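Local coordinates for glyoxalase family protein (Enterococcus faecalis, PDB 2P25) that is of unknown specific function but belongs to the glyoxalase/bleomycin resistance protein/dioxygenase superfamily and forms a two-chain assembly built on paired beta-alpha-beta-beta-beta units, at residues Ile11-Tyr16 against Leu54-Ser59; Phe29-Glu34 against Ile43-Lys48. All coordinates share one frame; numbering follows the deposited sequence.

Interaction 1: Ile11-Tyr16 against Leu54-Ser59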
ATOM      1  N   ILE A  11       1.583  -6.729  -2.598  1.00 15.20           N
ATOM      2  CA  ILE A  11       0.362  -7.375  -2.069  1.00 15.66           C
ATOM      3  C   ILE A  11       0.662  -8.853  -1.941  1.00 15.21           C
ATOM      4  O   ILE A  11       1.342  -9.418  -2.787  1.00 16.44           O
ATOM      5  CB  ILE A  11      -0.827  -7.170  -3.068  1.00 15.44           C
ATOM      6  CG1 ILE A  11      -1.277  -5.701  -3.041  1.00 16.17           C
ATOM      7  CG2 ILE A  11      -2.021  -8.123  -2.755  1.00 18.06           C
ATOM      8  CD1 ILE A  11      -2.100  -5.325  -4.317  1.00 18.73           C
ATOM      9  N   ASN A  12       0.130  -9.466  -0.882  1.00 15.65           N
ATOM     10  CA  ASN A  12       0.187 -10.933  -0.684  1.00 15.09           C
ATOM     11  C   ASN A  12      -1.177 -11.501  -1.064  1.00 15.32           C
ATOM     12  O   ASN A  12      -2.191 -11.028  -0.551  1.00 15.27           O
ATOM     13  CB  ASN A  12       0.474 -11.290   0.798  1.00 15.33           C
ATOM     14  CG  ASN A  12       1.869 -10.888   1.248  1.00 16.82           C
ATOM     15  OD1 ASN A  12       2.766 -10.726   0.423  1.00 16.53           O
ATOM     16  ND2 ASN A  12       2.066 -10.736   2.578  1.00 17.72           N
ATOM     17  N   ALA A  13      -1.180 -12.484  -1.974  1.00 14.54           N
ATOM     18  CA  ALA A  13      -2.397 -13.102  -2.484  1.00 14.87           C
ATOM     19  C   ALA A  13      -2.300 -14.612  -2.329  1.00 16.01           C
ATOM     20  O   ALA A  13      -1.178 -15.172  -2.260  1.00 15.87           O
ATOM     21  CB  ALA A  13      -2.600 -12.752  -3.973  1.00 15.92           C
ATOM     22  N   SER A  14      -3.462 -15.283  -2.333  1.00 14.82           N
ATOM     23  CA  SER A  14      -3.460 -16.735  -2.040  1.00 15.74           C
ATOM     24  C   SER A  14      -3.444 -17.639  -3.266  1.00 15.79           C
ATOM     25  O   SER A  14      -2.946 -18.767  -3.205  1.00 17.61           O
ATOM     26  CB  SER A  14      -4.680 -17.130  -1.196  1.00 16.00           C
ATOM     27  OG  SER A  14      -5.859 -16.905  -1.949  1.00 18.16           O
ATOM     28  N   ASN A  15      -4.006 -17.171  -4.371  1.00 16.11           N
ATOM     29  CA  ASN A  15      -4.278 -18.063  -5.493  1.00 17.26           C
ATOM     30  C   ASN A  15      -3.909 -17.432  -6.824  1.00 17.53           C
ATOM     31  O   ASN A  15      -4.322 -16.312  -7.129  1.00 16.86           O
ATOM     32  CB  ASN A  15      -5.772 -18.427  -5.465  1.00 18.03           C
ATOM     33  CG  ASN A  15      -6.180 -19.373  -6.602  1.00 18.87           C
ATOM     34  OD1 ASN A  15      -6.492 -18.947  -7.729  1.00 18.91           O
ATOM     35  ND2 ASN A  15      -6.189 -20.656  -6.298  1.00 22.54           N
ATOM     36  N   TYR A  16      -3.168 -18.182  -7.642  1.00 17.07           N
ATOM     37  CA  TYR A  16      -2.633 -17.629  -8.878  1.00 17.49           C
ATOM     38  C   TYR A  16      -3.739 -17.271  -9.887  1.00 17.87           C
ATOM     39  O   TYR A  16      -3.773 -16.152 -10.399  1.00 16.66           O
ATOM     40  CB  TYR A  16      -1.646 -18.612  -9.516  1.00 18.39           C
ATOM     41  CG  TYR A  16      -1.088 -18.162 -10.850  1.00 19.37           C
ATOM     42  CD1 TYR A  16      -0.004 -17.274 -10.914  1.00 20.56           C
ATOM     43  CD2 TYR A  16      -1.612 -18.660 -12.047  1.00 20.29           C
ATOM     44  CE1 TYR A  16       0.536 -16.897 -12.146  1.00 20.77           C
ATOM     45  CE2 TYR A  16      -1.098 -18.267 -13.271  1.00 20.55           C
ATOM     46  CZ  TYR A  16      -0.025 -17.396 -13.314  1.00 21.58           C
ATOM     47  OH  TYR A  16       0.511 -17.024 -14.532  1.00 22.47           O
ATOM     48  N   LEU A  54       2.583  -2.780  -9.447  1.00 25.57           N
ATOM     49  CA  LEU A  54       2.012  -3.572  -8.374  1.00 24.78           C
ATOM     50  C   LEU A  54       2.778  -4.879  -8.327  1.00 24.19           C
ATOM     51  O   LEU A  54       2.917  -5.546  -9.350  1.00 24.80           O
ATOM     52  CB  LEU A  54       0.530  -3.816  -8.688  1.00 25.57           C
ATOM     53  CG  LEU A  54      -0.529  -3.888  -7.628  1.00 28.85           C
ATOM     54  CD1 LEU A  54      -0.610  -2.563  -6.845  1.00 28.09           C
ATOM     55  CD2 LEU A  54      -1.833  -4.224  -8.334  1.00 26.62           C
ATOM     56  N   GLU A  55       3.326  -5.221  -7.168  1.00 21.57           N
ATOM     57  CA  GLU A  55       4.065  -6.466  -6.974  1.00 21.52           C
ATOM     58  C   GLU A  55       3.243  -7.432  -6.146  1.00 21.72           C
ATOM     59  O   GLU A  55       2.912  -7.122  -5.004  1.00 21.90           O
ATOM     60  CB  GLU A  55       5.327  -6.134  -6.229  1.00 23.25           C
ATOM     61  CG  GLU A  55       6.332  -7.191  -6.087  1.00 26.79           C
ATOM     62  CD  GLU A  55       7.668  -6.574  -5.741  1.00 29.80           C
ATOM     63  OE1 GLU A  55       8.344  -6.006  -6.649  1.00 33.86           O
ATOM     64  OE2 GLU A  55       8.018  -6.631  -4.560  1.00 28.34           O
ATOM     65  N   ILE A  56       2.943  -8.601  -6.693  1.00 17.80           N
ATOM     66  CA  ILE A  56       2.070  -9.535  -5.989  1.00 18.32           C
ATOM     67  C   ILE A  56       2.834 -10.803  -5.683  1.00 17.83           C
ATOM     68  O   ILE A  56       3.411 -11.413  -6.598  1.00 18.69           O
ATOM     69  CB  ILE A  56       0.794  -9.849  -6.789  1.00 17.47           C
ATOM     70  CG1 ILE A  56       0.151  -8.542  -7.288  1.00 19.94           C
ATOM     71  CG2 ILE A  56      -0.159 -10.696  -5.936  1.00 18.38           C
ATOM     72  CD1 ILE A  56      -1.168  -8.711  -7.968  1.00 23.74           C
ATOM     73  N   PHE A  57       2.862 -11.180  -4.414  1.00 17.10           N
ATOM     74  CA  PHE A  57       3.478 -12.425  -3.969  1.00 16.47           C
ATOM     75  C   PHE A  57       2.331 -13.406  -3.745  1.00 16.51           C
ATOM     76  O   PHE A  57       1.417 -13.098  -3.007  1.00 16.51           O
ATOM     77  CB  PHE A  57       4.235 -12.199  -2.645  1.00 17.27           C
ATOM     78  CG  PHE A  57       5.438 -11.301  -2.802  1.00 18.23           C
ATOM     79  CD1 PHE A  57       6.713 -11.842  -2.971  1.00 21.82           C
ATOM     80  CD2 PHE A  57       5.284  -9.922  -2.784  1.00 19.97           C
ATOM     81  CE1 PHE A  57       7.823 -10.998  -3.130  1.00 21.73           C
ATOM     82  CE2 PHE A  57       6.376  -9.077  -2.960  1.00 22.15           C
ATOM     83  CZ  PHE A  57       7.644  -9.613  -3.114  1.00 21.50           C
ATOM     84  N   ILE A  58       2.374 -14.563  -4.410  1.00 15.13           N
ATOM     85  CA  ILE A  58       1.258 -15.494  -4.387  1.00 16.34           C
ATOM     86  C   ILE A  58       1.684 -16.783  -3.690  1.00 16.83           C
ATOM     87  O   ILE A  58       2.614 -17.441  -4.120  1.00 18.13           O
ATOM     88  CB  ILE A  58       0.766 -15.831  -5.834  1.00 15.60           C
ATOM     89  CG1 ILE A  58       0.463 -14.541  -6.616  1.00 16.14           C
ATOM     90  CG2 ILE A  58      -0.486 -16.727  -5.812  1.00 17.97           C
ATOM     91  CD1 ILE A  58       0.337 -14.736  -8.096  1.00 16.69           C
ATOM     92  N   SER A  59       0.962 -17.163  -2.650  1.00 17.68           N
ATOM     93  CA  SER A  59       1.333 -18.337  -1.837  1.00 18.81           C
ATOM     94  C   SER A  59       0.149 -18.791  -0.993  1.00 19.80           C
ATOM     95  O   SER A  59      -0.581 -17.971  -0.443  1.00 19.52           O
ATOM     96  CB  SER A  59       2.516 -18.006  -0.927  1.00 19.64           C
ATOM     97  OG  SER A  59       2.877 -19.117  -0.104  1.00 21.49           O
TER

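Interaction 2: Phe29-Glu34 against Ile43-Lys48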
ATOM      1  N   PHE A  29      -4.370  -4.455 -15.345  1.00 22.67           N
ATOM      2  CA  PHE A  29      -2.934  -4.401 -15.192  1.00 23.46           C
ATOM      3  C   PHE A  29      -2.337  -5.337 -16.242  1.00 23.84           C
ATOM      4  O   PHE A  29      -2.983  -6.317 -16.659  1.00 23.80           O
ATOM      5  CB  PHE A  29      -2.541  -4.813 -13.780  1.00 23.77           C
ATOM      6  CG  PHE A  29      -2.689  -3.721 -12.789  1.00 25.57           C
ATOM      7  CD1 PHE A  29      -1.619  -2.854 -12.526  1.00 29.60           C
ATOM      8  CD2 PHE A  29      -3.882  -3.550 -12.103  1.00 28.36           C
ATOM      9  CE1 PHE A  29      -1.731  -1.832 -11.586  1.00 29.95           C
ATOM     10  CE2 PHE A  29      -4.018  -2.521 -11.142  1.00 30.05           C
ATOM     11  CZ  PHE A  29      -2.940  -1.659 -10.896  1.00 30.26           C
ATOM     12  N   GLU A  30      -1.159  -4.981 -16.735  1.00 22.71           N
ATOM     13  CA  GLU A  30      -0.437  -5.849 -17.643  1.00 24.17           C
ATOM     14  C   GLU A  30       0.684  -6.540 -16.891  1.00 21.84           C
ATOM     15  O   GLU A  30       1.265  -5.970 -15.963  1.00 21.21           O
ATOM     16  CB  GLU A  30       0.129  -5.025 -18.805  1.00 23.29           C
ATOM     17  CG  GLU A  30      -0.970  -4.551 -19.785  1.00 27.84           C
ATOM     18  CD  GLU A  30      -0.472  -3.541 -20.798  1.00 29.52           C
ATOM     19  OE1 GLU A  30       0.768  -3.400 -20.951  1.00 36.46           O
ATOM     20  OE2 GLU A  30      -1.332  -2.892 -21.458  1.00 36.39           O
ATOM     21  N   VAL A  31       1.035  -7.754 -17.315  1.00 20.47           N
ATOM     22  CA  VAL A  31       2.181  -8.423 -16.699  1.00 19.02           C
ATOM     23  C   VAL A  31       3.495  -7.766 -17.137  1.00 18.90           C
ATOM     24  O   VAL A  31       3.757  -7.592 -18.338  1.00 18.97           O
ATOM     25  CB  VAL A  31       2.214  -9.937 -17.041  1.00 18.68           C
ATOM     26  CG1 VAL A  31       3.500 -10.561 -16.514  1.00 17.79           C
ATOM     27  CG2 VAL A  31       0.983 -10.645 -16.473  1.00 17.93           C
ATOM     28  N   LEU A  32       4.300  -7.379 -16.159  1.00 18.84           N
ATOM     29  CA  LEU A  32       5.663  -6.910 -16.385  1.00 20.02           C
ATOM     30  C   LEU A  32       6.639  -8.071 -16.275  1.00 20.44           C
ATOM     31  O   LEU A  32       7.480  -8.266 -17.147  1.00 20.45           O
ATOM     32  CB  LEU A  32       6.026  -5.831 -15.365  1.00 20.93           C
ATOM     33  CG  LEU A  32       7.369  -5.139 -15.523  1.00 24.63           C
ATOM     34  CD1 LEU A  32       7.410  -4.428 -16.863  1.00 28.19           C
ATOM     35  CD2 LEU A  32       7.512  -4.143 -14.370  1.00 28.07           C
ATOM     36  N   ARG A  33       6.539  -8.827 -15.183  1.00 19.41           N
ATOM     37  CA  ARG A  33       7.345 -10.027 -15.013  1.00 20.59           C
ATOM     38  C   ARG A  33       6.625 -11.051 -14.147  1.00 19.33           C
ATOM     39  O   ARG A  33       5.781 -10.692 -13.338  1.00 18.44           O
ATOM     40  CB  ARG A  33       8.777  -9.701 -14.527  1.00 21.34           C
ATOM     41  CG  ARG A  33       8.930  -9.216 -13.127  1.00 24.79           C
ATOM     42  CD  ARG A  33      10.421  -8.855 -12.851  1.00 25.55           C
ATOM     43  NE  ARG A  33      10.855  -7.705 -13.646  1.00 29.62           N
ATOM     44  CZ  ARG A  33      10.540  -6.433 -13.364  1.00 32.52           C
ATOM     45  NH1 ARG A  33      10.977  -5.454 -14.148  1.00 34.06           N
ATOM     46  NH2 ARG A  33       9.792  -6.133 -12.302  1.00 33.12           N
ATOM     47  N   GLU A  34       6.946 -12.325 -14.329  1.00 18.09           N
ATOM     48  CA  GLU A  34       6.419 -13.402 -13.480  1.00 19.42           C
ATOM     49  C   GLU A  34       7.551 -14.374 -13.233  1.00 19.02           C
ATOM     50  O   GLU A  34       8.187 -14.818 -14.179  1.00 17.57           O
ATOM     51  CB  GLU A  34       5.240 -14.169 -14.134  1.00 19.39           C
ATOM     52  CG  GLU A  34       4.748 -15.350 -13.236  1.00 23.22           C
ATOM     53  CD  GLU A  34       3.579 -16.183 -13.794  1.00 22.16           C
ATOM     54  OE1 GLU A  34       2.771 -15.641 -14.550  1.00 24.38           O
ATOM     55  OE2 GLU A  34       3.471 -17.385 -13.430  1.00 29.18           O
ATOM     56  N   ILE A  43       5.087 -17.368  -5.972  1.00 24.00           N
ATOM     57  CA  ILE A  43       5.204 -16.775  -7.283  1.00 22.03           C
ATOM     58  C   ILE A  43       5.244 -15.265  -7.068  1.00 21.95           C
ATOM     59  O   ILE A  43       4.450 -14.738  -6.283  1.00 20.82           O
ATOM     60  CB  ILE A  43       4.014 -17.150  -8.197  1.00 22.52           C
ATOM     61  CG1 ILE A  43       3.984 -18.666  -8.430  1.00 23.61           C
ATOM     62  CG2 ILE A  43       4.100 -16.392  -9.544  1.00 20.90           C
ATOM     63  CD1 ILE A  43       2.761 -19.156  -9.137  1.00 26.89           C
ATOM     64  N   LYS A  44       6.185 -14.587  -7.737  1.00 20.71           N
ATOM     65  CA  LYS A  44       6.276 -13.130  -7.695  1.00 21.55           C
ATOM     66  C   LYS A  44       5.818 -12.582  -9.044  1.00 20.67           C
ATOM     67  O   LYS A  44       6.457 -12.808 -10.066  1.00 20.01           O
ATOM     68  CB  LYS A  44       7.702 -12.671  -7.386  1.00 21.72           C
ATOM     69  CG  LYS A  44       7.834 -11.203  -7.029  1.00 24.15           C
ATOM     70  CD  LYS A  44       9.271 -10.865  -6.581  1.00 24.58           C
ATOM     71  CE  LYS A  44       9.428  -9.366  -6.388  1.00 32.19           C
ATOM     72  NZ  LYS A  44       9.302  -8.645  -7.683  1.00 35.81           N
ATOM     73  N   LEU A  45       4.697 -11.880  -9.035  1.00 19.88           N
ATOM     74  CA  LEU A  45       4.079 -11.343 -10.240  1.00 20.27           C
ATOM     75  C   LEU A  45       4.127  -9.826 -10.170  1.00 21.45           C
ATOM     76  O   LEU A  45       3.519  -9.235  -9.246  1.00 22.14           O
ATOM     77  CB  LEU A  45       2.629 -11.872 -10.317  1.00 20.44           C
ATOM     78  CG  LEU A  45       1.731 -11.476 -11.480  1.00 22.81           C
ATOM     79  CD1 LEU A  45       2.322 -11.954 -12.844  1.00 21.37           C
ATOM     80  CD2 LEU A  45       0.305 -11.964 -11.276  1.00 20.75           C
ATOM     81  N   ASP A  46       4.903  -9.204 -11.065  1.00 20.27           N
ATOM     82  CA  ASP A  46       4.967  -7.728 -11.164  1.00 20.67           C
ATOM     83  C   ASP A  46       4.055  -7.229 -12.284  1.00 20.43           C
ATOM     84  O   ASP A  46       4.138  -7.686 -13.417  1.00 19.51           O
ATOM     85  CB  ASP A  46       6.389  -7.214 -11.414  1.00 21.39           C
ATOM     86  CG  ASP A  46       7.338  -7.492 -10.248  1.00 25.08           C
ATOM     87  OD1 ASP A  46       6.989  -7.169  -9.107  1.00 28.47           O
ATOM     88  OD2 ASP A  46       8.448  -7.998 -10.481  1.00 29.42           O
ATOM     89  N   LEU A  47       3.199  -6.273 -11.948  1.00 19.99           N
ATOM     90  CA  LEU A  47       2.160  -5.786 -12.866  1.00 20.60           C
ATOM     91  C   LEU A  47       2.300  -4.288 -13.052  1.00 22.35           C
ATOM     92  O   LEU A  47       2.725  -3.580 -12.142  1.00 22.18           O
ATOM     93  CB  LEU A  47       0.768  -6.073 -12.292  1.00 19.89           C
ATOM     94  CG  LEU A  47       0.400  -7.526 -11.970  1.00 19.69           C
ATOM     95  CD1 LEU A  47      -1.013  -7.664 -11.445  1.00 18.35           C
ATOM     96  CD2 LEU A  47       0.595  -8.426 -13.201  1.00 19.31           C
ATOM     97  N   LYS A  48       1.915  -3.805 -14.225  1.00 24.38           N
ATOM     98  CA  LYS A  48       2.097  -2.413 -14.539  1.00 28.83           C
ATOM     99  C   LYS A  48       0.777  -1.916 -15.097  1.00 30.67           C
ATOM    100  O   LYS A  48       0.210  -2.557 -15.990  1.00 30.76           O
ATOM    101  CB  LYS A  48       3.164  -2.281 -15.629  1.00 30.01           C
ATOM    102  CG  LYS A  48       3.779  -0.892 -15.805  1.00 33.67           C
ATOM    103  CD  LYS A  48       5.070  -0.764 -14.987  1.00 38.56           C
ATOM    104  CE  LYS A  48       5.767   0.561 -15.254  1.00 40.78           C
ATOM    105  NZ  LYS A  48       5.017   1.676 -14.602  1.00 42.33           N
TER

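Interaction 1: Ile11-Tyr16 against Leu54-Ser59
Ile-11 and Ala-13 join Glu-55, Phe-57 and Ser-59 through four backbone hydrogen bonds of a parallel ladder. Ile-11 N gives to Glu-55 O and Ile-11 O accepts from Phe-57 N, both at 2.8 Å. Ala-13 N bonds Phe-57 O at 2.9 Å, and Ala-13 O takes Ser-59 N. CA-H...O contacts, such as Ile-58 CA to Ala-13 O, fill in between them.

The apolar contacts lie on the face of Ile-11, Ala-13, Ile-56 and Ile-58. Ile-11 CD1 reaches Leu-54 CG at 3.9 Å. Ala-13 CB sits 3.7 Å from Ile-56 CG2. Past strand 6-13, the chain turns and brings Tyr-16 onto Ile-58. Ile-58 CG2 lies 3.6 Å from Tyr-16 N, and Ile-58 CD1 meets Tyr-16 CD1 at 3.8 Å.

On the other face, Asn-12 OD1 comes within 3.7 Å of Phe-57 CB, with amide and ring planes 84° apart. Asn-12 OD1 accepts from Arg-75 NH1 of the second subunit, and Asn-12 ND2 gives to Ala-71 O of that subunit. That Arg-75 also makes a cation-pi contact with Phe-57.

Thr-19 and Tyr-23 of helix 16-26 cover the isoleucine face. Strand 42-49 flanks 52-58, while a strand of the second subunit continues the sheet beyond 6-13.

Interaction 2: Phe29-Glu34 against Ile43-Lys48
Leu-47 packs against Phe-29 and Val-31 at the apolar centre. Leu-47 CB lies 3.8 Å from Phe-29 CB, and Leu-47 CD2 is 4.0 Å from Val-31 CG2. Leu-45 CD1 touches both methyls of Val-31, and the two side chains cross at about a right angle. Leu-45 CD1 also meets Glu-34 CB at 3.9 Å. Glu-34 CG also rests on Ile-43 CG2.

The backbones form an antiparallel ladder. Glu-30 and Lys-48 are a hydrogen-bonded pair, linked in both directions. A classic beta bulge follows, where Leu-32 and Arg-33 both face Asp-46. Asp-46 O accepts Leu-32 N at 2.8 Å and Arg-33 N at 3.2 Å.

The polar edge is a salt-bridge network. Arg-33 NH2 meets Asp-46 OD2 at 2.9 Å. Asp-46 OD2 lies in the guanidinium plane, while NH2 comes from above the carboxylate plane. Lys-44 NZ bonds Asp-46 OD1 on its syn side, so the carboxylate is gripped by two cations. Lys-44 NZ also bridges to Glu-55 OE1, which probably eases the closeness of the two acids.

Helix 16-26 packs on the leucine face through Lys-20, Tyr-23 and Val-24. Strand 42-49 pairs with 52-58 on its other edge, and 30-37 is outermost within the chain.

Interactions 1 and 2 belong to one four-stranded mixed sheet, ordered 6-13, 52-58, 42-49, 30-37, and their centres lie 10 Å apart. Interaction 1 pairs one strand that is outermost within the chain with its inner neighbour, and interaction 2 does the same with the other. The two inner strands follow each other in the chain and join the contacts, as in the bond of Ile-56 N to Leu-45 O. In sequence, both segments of interaction 2 fall between those of interaction 1. Tyr-16 OH and Glu-34 OE1, 2.7 Å apart, link the two directly. Helix 16-26 packs on both. This is the beta-alpha-beta-beta-beta unit of the superfamily, and both contacts also touch the second subunit.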